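PDB 7AL1: cell division protein SepF from Methanobrevibacter smithii, which anchors the division protein FtsZ to the cell membrane in this archaeon, binding both FtsZ and the membrane. Local coordinates for the interface of chains A and B. Sequence-based numbering; all coordinates share one arbitrary frame. Chains: chain A/B, Cell division protein SepF.

Contact 1: the interface of chains A and B. Residues chain A 13-16; chain B 73, 92-96.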
loop_
_atom_site.group_PDB
_atom_site.type_symbol
_atom_site.label_atom_id
_atom_site.label_comp_id
_atom_site.label_asym_id
_atom_site.label_seq_id
_atom_site.Cartn_x
_atom_site.Cartn_y
_atom_site.Cartn_z
ATOM N N GLU A 13 -1.021 10.477 7.213
ATOM C CA GLU A 13 -0.336 10.417 5.927
ATOM C C GLU A 13 0.219 9.023 5.714
ATOM O O GLU A 13 0.721 8.387 6.648
ATOM C CB GLU A 13 0.806 11.431 5.849
ATOM C CG GLU A 13 0.353 12.875 6.040
ATOM C CD GLU A 13 1.445 13.875 5.721
ATOM O OE1 GLU A 13 2.631 13.537 5.897
ATOM O OE2 GLU A 13 1.110 15.002 5.292
ATOM N N ILE A 14 0.137 8.541 4.483
ATOM C CA ILE A 14 0.805 7.329 4.065
ATOM C C ILE A 14 1.932 7.736 3.134
ATOM O O ILE A 14 1.693 8.364 2.095
ATOM C CB ILE A 14 -0.137 6.354 3.360
ATOM C CG1 ILE A 14 -1.217 5.893 4.339
ATOM C CG2 ILE A 14 0.677 5.196 2.833
ATOM C CD1 ILE A 14 -2.322 5.094 3.679
ATOM N N MET A 15 3.154 7.357 3.469
ATOM C CA MET A 15 4.317 7.797 2.727
ATOM C C MET A 15 4.715 6.743 1.719
ATOM O O MET A 15 4.657 5.543 2.002
ATOM C CB MET A 15 5.512 8.031 3.650
ATOM C CG MET A 15 5.177 8.660 4.971
ATOM S SD MET A 15 4.545 10.332 4.741
ATOM C CE MET A 15 5.987 11.085 4.006
ATOM N N LEU A 16 5.133 7.175 0.547
ATOM C CA LEU A 16 5.640 6.289 -0.488
ATOM C C LEU A 16 7.081 6.679 -0.744
ATOM O O LEU A 16 7.373 7.837 -1.054
ATOM C CB LEU A 16 4.814 6.411 -1.770
ATOM C CG LEU A 16 3.352 5.974 -1.534
ATOM C CD1 LEU A 16 2.473 7.211 -1.549
ATOM C CD2 LEU A 16 2.852 4.993 -2.558
ATOM N N LEU B 73 -3.995 5.514 -6.443
ATOM C CA LEU B 73 -2.645 5.516 -6.984
ATOM C C LEU B 73 -2.239 4.097 -7.321
ATOM O O LEU B 73 -2.286 3.208 -6.456
ATOM C CB LEU B 73 -1.675 6.121 -5.962
ATOM C CG LEU B 73 -0.234 6.281 -6.417
ATOM C CD1 LEU B 73 -0.114 7.366 -7.482
ATOM C CD2 LEU B 73 0.666 6.607 -5.234
ATOM N N SER B 92 -3.751 11.455 3.457
ATOM C CA SER B 92 -3.029 11.908 2.281
ATOM C C SER B 92 -1.906 10.942 1.920
ATOM O O SER B 92 -1.160 10.494 2.797
ATOM C CB SER B 92 -2.367 13.260 2.559
ATOM O OG SER B 92 -3.320 14.253 2.894
ATOM N N LEU B 93 -1.777 10.635 0.631
ATOM C CA LEU B 93 -0.599 9.962 0.106
ATOM C C LEU B 93 0.472 11.011 -0.115
ATOM O O LEU B 93 0.201 12.090 -0.635
ATOM C CB LEU B 93 -0.941 9.295 -1.220
ATOM C CG LEU B 93 -2.074 8.294 -1.136
ATOM C CD1 LEU B 93 -2.333 7.706 -2.491
ATOM C CD2 LEU B 93 -1.752 7.185 -0.149
ATOM N N VAL B 94 1.699 10.701 0.278
ATOM C CA VAL B 94 2.806 11.640 0.202
ATOM C C VAL B 94 3.990 10.895 -0.348
ATOM O O VAL B 94 4.420 9.907 0.256
ATOM C CB VAL B 94 3.166 12.216 1.582
ATOM C CG1 VAL B 94 4.386 13.127 1.470
ATOM C CG2 VAL B 94 1.987 12.970 2.155
ATOM N N ARG B 95 4.480 11.291 -1.509
ATOM C CA ARG B 95 5.587 10.580 -2.123
ATOM C C ARG B 95 6.861 11.392 -1.984
ATOM O O ARG B 95 6.910 12.568 -2.354
ATOM C CB ARG B 95 5.329 10.248 -3.586
ATOM C CG ARG B 95 6.294 9.179 -4.077
ATOM C CD ARG B 95 5.780 8.504 -5.314
ATOM N NE ARG B 95 5.563 9.504 -6.348
ATOM C CZ ARG B 95 4.822 9.306 -7.425
ATOM N NH1 ARG B 95 4.695 10.278 -8.293
ATOM N NH2 ARG B 95 4.214 8.141 -7.615
ATOM N N LYS B 96 7.892 10.749 -1.462
ATOM C CA LYS B 96 9.191 11.360 -1.286
ATOM C C LYS B 96 10.121 10.834 -2.362
ATOM O O LYS B 96 11.050 11.520 -2.786
ATOM C CB LYS B 96 9.714 11.021 0.107
ATOM C CG LYS B 96 9.089 11.856 1.229
ATOM C CD LYS B 96 9.573 13.300 1.195
ATOM C CE LYS B 96 8.937 14.155 2.290
ATOM N NZ LYS B 96 7.475 14.353 2.096
ATOM O OXT LYS B 96 9.958 9.710 -2.840
#
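An intermolecular parallel beta-sheet joins the two SepF subunits here: in chain A the first strand of the C-terminal SepF domain, the part of the longer protein present here, residues 13-17, runs alongside the last strand of chain B, residues 92-95. Backbone hydrogen bonds alternate from one strand to the other. The amide N of A:Ile14 donates to the carbonyl O of B:Ser92 at 2.9 Å, and A:Ile14 O accepts from B:Val94 N at 3.0 Å. Next, A:Leu16 N reaches B:Val94 O at 2.8 Å, so both backbone polar atoms of B:Val94 are paired across the seam; these three donors lie in the plane of the carbonyl they meet. The last bond, B:Lys96 N to A:Leu16 O, comes in almost along the C=O axis (172°), although B:Lys96 itself is poorly ordered.

On one face of the sheet B:Val94 fits between A:Glu13 and A:Met15. Its CG1, anti to the backbone N (chi1 176°), meets the A:Met15 methyl CE at 3.6 Å; two turns in the thioether chain fold it alongside the valine. The other branch, CG2, packs against the carboxylate carbon CD of A:Glu13 at 3.7 Å, the extended glutamate crossing it obliquely.

Leucine and isoleucine side chains make the main contacts on the opposite face, joined by the B:Arg95 methylene CG, which lies beside A:Leu16 CB. A:Leu16 crosses B:Leu93 obliquely, with CD1 over the latter's CB, while CB of A:Ile14 rests near B:Leu93 CD2. The other methyl of A:Leu16 points at B:Leu73, whose CG is anti to its own backbone N (chi1 -176°), and the two side chains meet tip to tip, CD2 to CD2, at 3.8 Å.

Contact 2: the interface of chains A and B. Residues chain A 75-76, 78-79, 81, 83; chain B 75-76, 78-79, 81, 83.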
loop_
_atom_site.group_PDB
_atom_site.type_symbol
_atom_site.label_atom_id
_atom_site.label_comp_id
_atom_site.label_asym_id
_atom_site.label_seq_id
_atom_site.Cartn_x
_atom_site.Cartn_y
_atom_site.Cartn_z
ATOM N N LEU A 75 3.841 -6.721 -0.369
ATOM C CA LEU A 75 2.744 -6.492 -1.307
ATOM C C LEU A 75 3.000 -7.117 -2.671
ATOM O O LEU A 75 2.143 -7.860 -3.172
ATOM C CB LEU A 75 2.494 -4.987 -1.461
ATOM C CG LEU A 75 2.069 -4.233 -0.225
ATOM C CD1 LEU A 75 1.876 -2.758 -0.498
ATOM C CD2 LEU A 75 0.795 -4.837 0.362
ATOM N N SER A 76 4.148 -6.827 -3.284
ATOM C CA SER A 76 4.452 -7.308 -4.637
ATOM C C SER A 76 5.950 -7.147 -4.891
ATOM O O SER A 76 6.496 -6.063 -4.742
ATOM C CB SER A 76 3.651 -6.482 -5.644
ATOM O OG SER A 76 3.952 -6.857 -6.988
ATOM N N CYS A 78 8.092 -7.779 -8.182
ATOM C CA CYS A 78 7.757 -8.065 -9.573
ATOM C C CYS A 78 8.258 -6.909 -10.432
ATOM O O CYS A 78 8.070 -5.743 -10.081
ATOM C CB CYS A 78 6.226 -8.198 -9.733
ATOM N N ASN A 79 8.912 -7.207 -11.552
ATOM C CA ASN A 79 9.091 -6.206 -12.600
ATOM C C ASN A 79 9.584 -4.855 -12.046
ATOM O O ASN A 79 8.867 -3.856 -12.124
ATOM C CB ASN A 79 7.747 -6.031 -13.357
ATOM N N LYS A 81 9.992 -3.627 -9.070
ATOM C CA LYS A 81 9.464 -3.111 -7.819
ATOM C C LYS A 81 9.556 -4.204 -6.765
ATOM O O LYS A 81 9.412 -5.389 -7.037
ATOM C CB LYS A 81 8.008 -2.664 -7.978
ATOM C CG LYS A 81 7.858 -1.340 -8.715
ATOM C CD LYS A 81 6.415 -0.888 -8.802
ATOM C CE LYS A 81 6.282 0.290 -9.752
ATOM N NZ LYS A 81 7.324 1.311 -9.462
ATOM N N LEU A 83 7.769 -4.092 -3.230
ATOM C CA LEU A 83 6.901 -3.214 -2.447
ATOM C C LEU A 83 6.468 -3.907 -1.159
ATOM O O LEU A 83 5.877 -4.987 -1.185
ATOM C CB LEU A 83 5.643 -2.834 -3.250
ATOM C CG LEU A 83 5.835 -2.036 -4.518
ATOM C CD1 LEU A 83 4.433 -1.634 -5.032
ATOM C CD2 LEU A 83 6.701 -0.834 -4.315
ATOM N N LEU B 75 0.061 1.103 -7.671
ATOM C CA LEU B 75 1.296 0.675 -7.018
ATOM C C LEU B 75 2.124 -0.261 -7.887
ATOM O O LEU B 75 3.321 -0.007 -8.088
ATOM C CB LEU B 75 0.972 -0.004 -5.681
ATOM C CG LEU B 75 0.289 0.838 -4.633
ATOM C CD1 LEU B 75 0.002 0.054 -3.372
ATOM C CD2 LEU B 75 1.121 2.077 -4.311
ATOM N N SER B 76 1.520 -1.335 -8.397
ATOM C CA SER B 76 2.250 -2.343 -9.175
ATOM C C SER B 76 1.242 -3.208 -9.929
ATOM O O SER B 76 0.334 -3.772 -9.333
ATOM C CB SER B 76 3.074 -3.202 -8.216
ATOM O OG SER B 76 3.760 -4.248 -8.904
ATOM N N CYS B 78 1.787 -6.445 -12.174
ATOM C CA CYS B 78 2.925 -7.316 -12.441
ATOM C C CYS B 78 2.591 -8.711 -11.923
ATOM O O CYS B 78 2.070 -8.858 -10.816
ATOM C CB CYS B 78 4.181 -6.786 -11.712
ATOM N N ASN B 79 2.863 -9.748 -12.712
ATOM C CA ASN B 79 2.929 -11.101 -12.169
ATOM C C ASN B 79 1.727 -11.432 -11.263
ATOM O O ASN B 79 1.899 -11.646 -10.062
ATOM C CB ASN B 79 4.263 -11.262 -11.392
ATOM N N LYS B 81 -0.728 -9.712 -10.020
ATOM C CA LYS B 81 -1.252 -8.714 -9.104
ATOM C C LYS B 81 -1.482 -7.422 -9.873
ATOM O O LYS B 81 -0.758 -7.072 -10.797
ATOM C CB LYS B 81 -0.280 -8.463 -7.947
ATOM C CG LYS B 81 -0.277 -9.576 -6.908
ATOM C CD LYS B 81 0.643 -9.275 -5.742
ATOM C CE LYS B 81 0.811 -10.503 -4.865
ATOM N NZ LYS B 81 -0.512 -11.121 -4.577
ATOM N N LEU B 83 -2.218 -3.901 -8.210
ATOM C CA LEU B 83 -2.373 -3.305 -6.883
ATOM C C LEU B 83 -2.511 -1.791 -6.995
ATOM O O LEU B 83 -1.642 -1.111 -7.542
ATOM C CB LEU B 83 -1.156 -3.626 -5.996
ATOM C CG LEU B 83 -0.895 -5.076 -5.660
ATOM C CD1 LEU B 83 0.254 -5.115 -4.627
ATOM C CD2 LEU B 83 -2.113 -5.773 -5.140
#
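The hydroxyl OG of A:Ser76 is gripped across the two-fold by one hydrogen bond, to B:Ser76 OG, 3.2 Å away, a long bond in which either hydroxyl could be the donor. This is the face-to-face packing of the SepF-domain hairpins formed by strands 71-78 and 81-87. In both copies OG stands anti to the backbone N (chi1 177°), which brings the identical hydroxyls together near the symmetry axis.

Beside this pair, the CD1 methyl of A:Leu83 caps the partner backbone. It touches B:Ser76 CB at 3.8 Å and B:Leu75 CB at 3.9 Å, and also faces the carbonyl O of B:Leu75. The leucine's CG lies anti to the carbonyl carbon (chi1 -63°), and CD1 is the branch that reaches over; its twin, B:Leu83, does the same to chain A.

The alkyl chain of A:Lys81 approaches that same carbonyl: CD lies 3.3 Å and CE 3.4 Å from B:Leu75 O. The lysine is extended as far as CE, then bends at chi4 (-47°), so methylene groups rather than the terminal amine nitrogen NZ make this contact. If NZ is protonated, CE, bonded to it, and more weakly CD, would be somewhat polarised, which may favour the approach to the oxygen.

Toward the hairpin turn, the incompletely modelled A:Cys78 and B:Cys78 lie near the axis, and their mutual contact cannot be interpreted. A:Asn79, likewise truncated, brings its CB to 4.0 Å from B:Cys78 CB.

About 17 Å separates the C-alpha centres of contact 1 and contact 2. Strand 71-78 of chain B serves both: B:Leu73 lies in contact 1, while B:Leu75, B:Ser76 and B:Cys78 lie in contact 2, farther along toward the hairpin turn. Contact 1 has a twin with the chains exchanged, whereas contact 2 lies across the two-fold itself and contains both halves. The deposited pair is thus joined by strand pairing between chains as well as by packed hairpins, consistent with a dimer. In the full-length protein such a dimer could present two copies of its FtsZ-binding and membrane-binding parts.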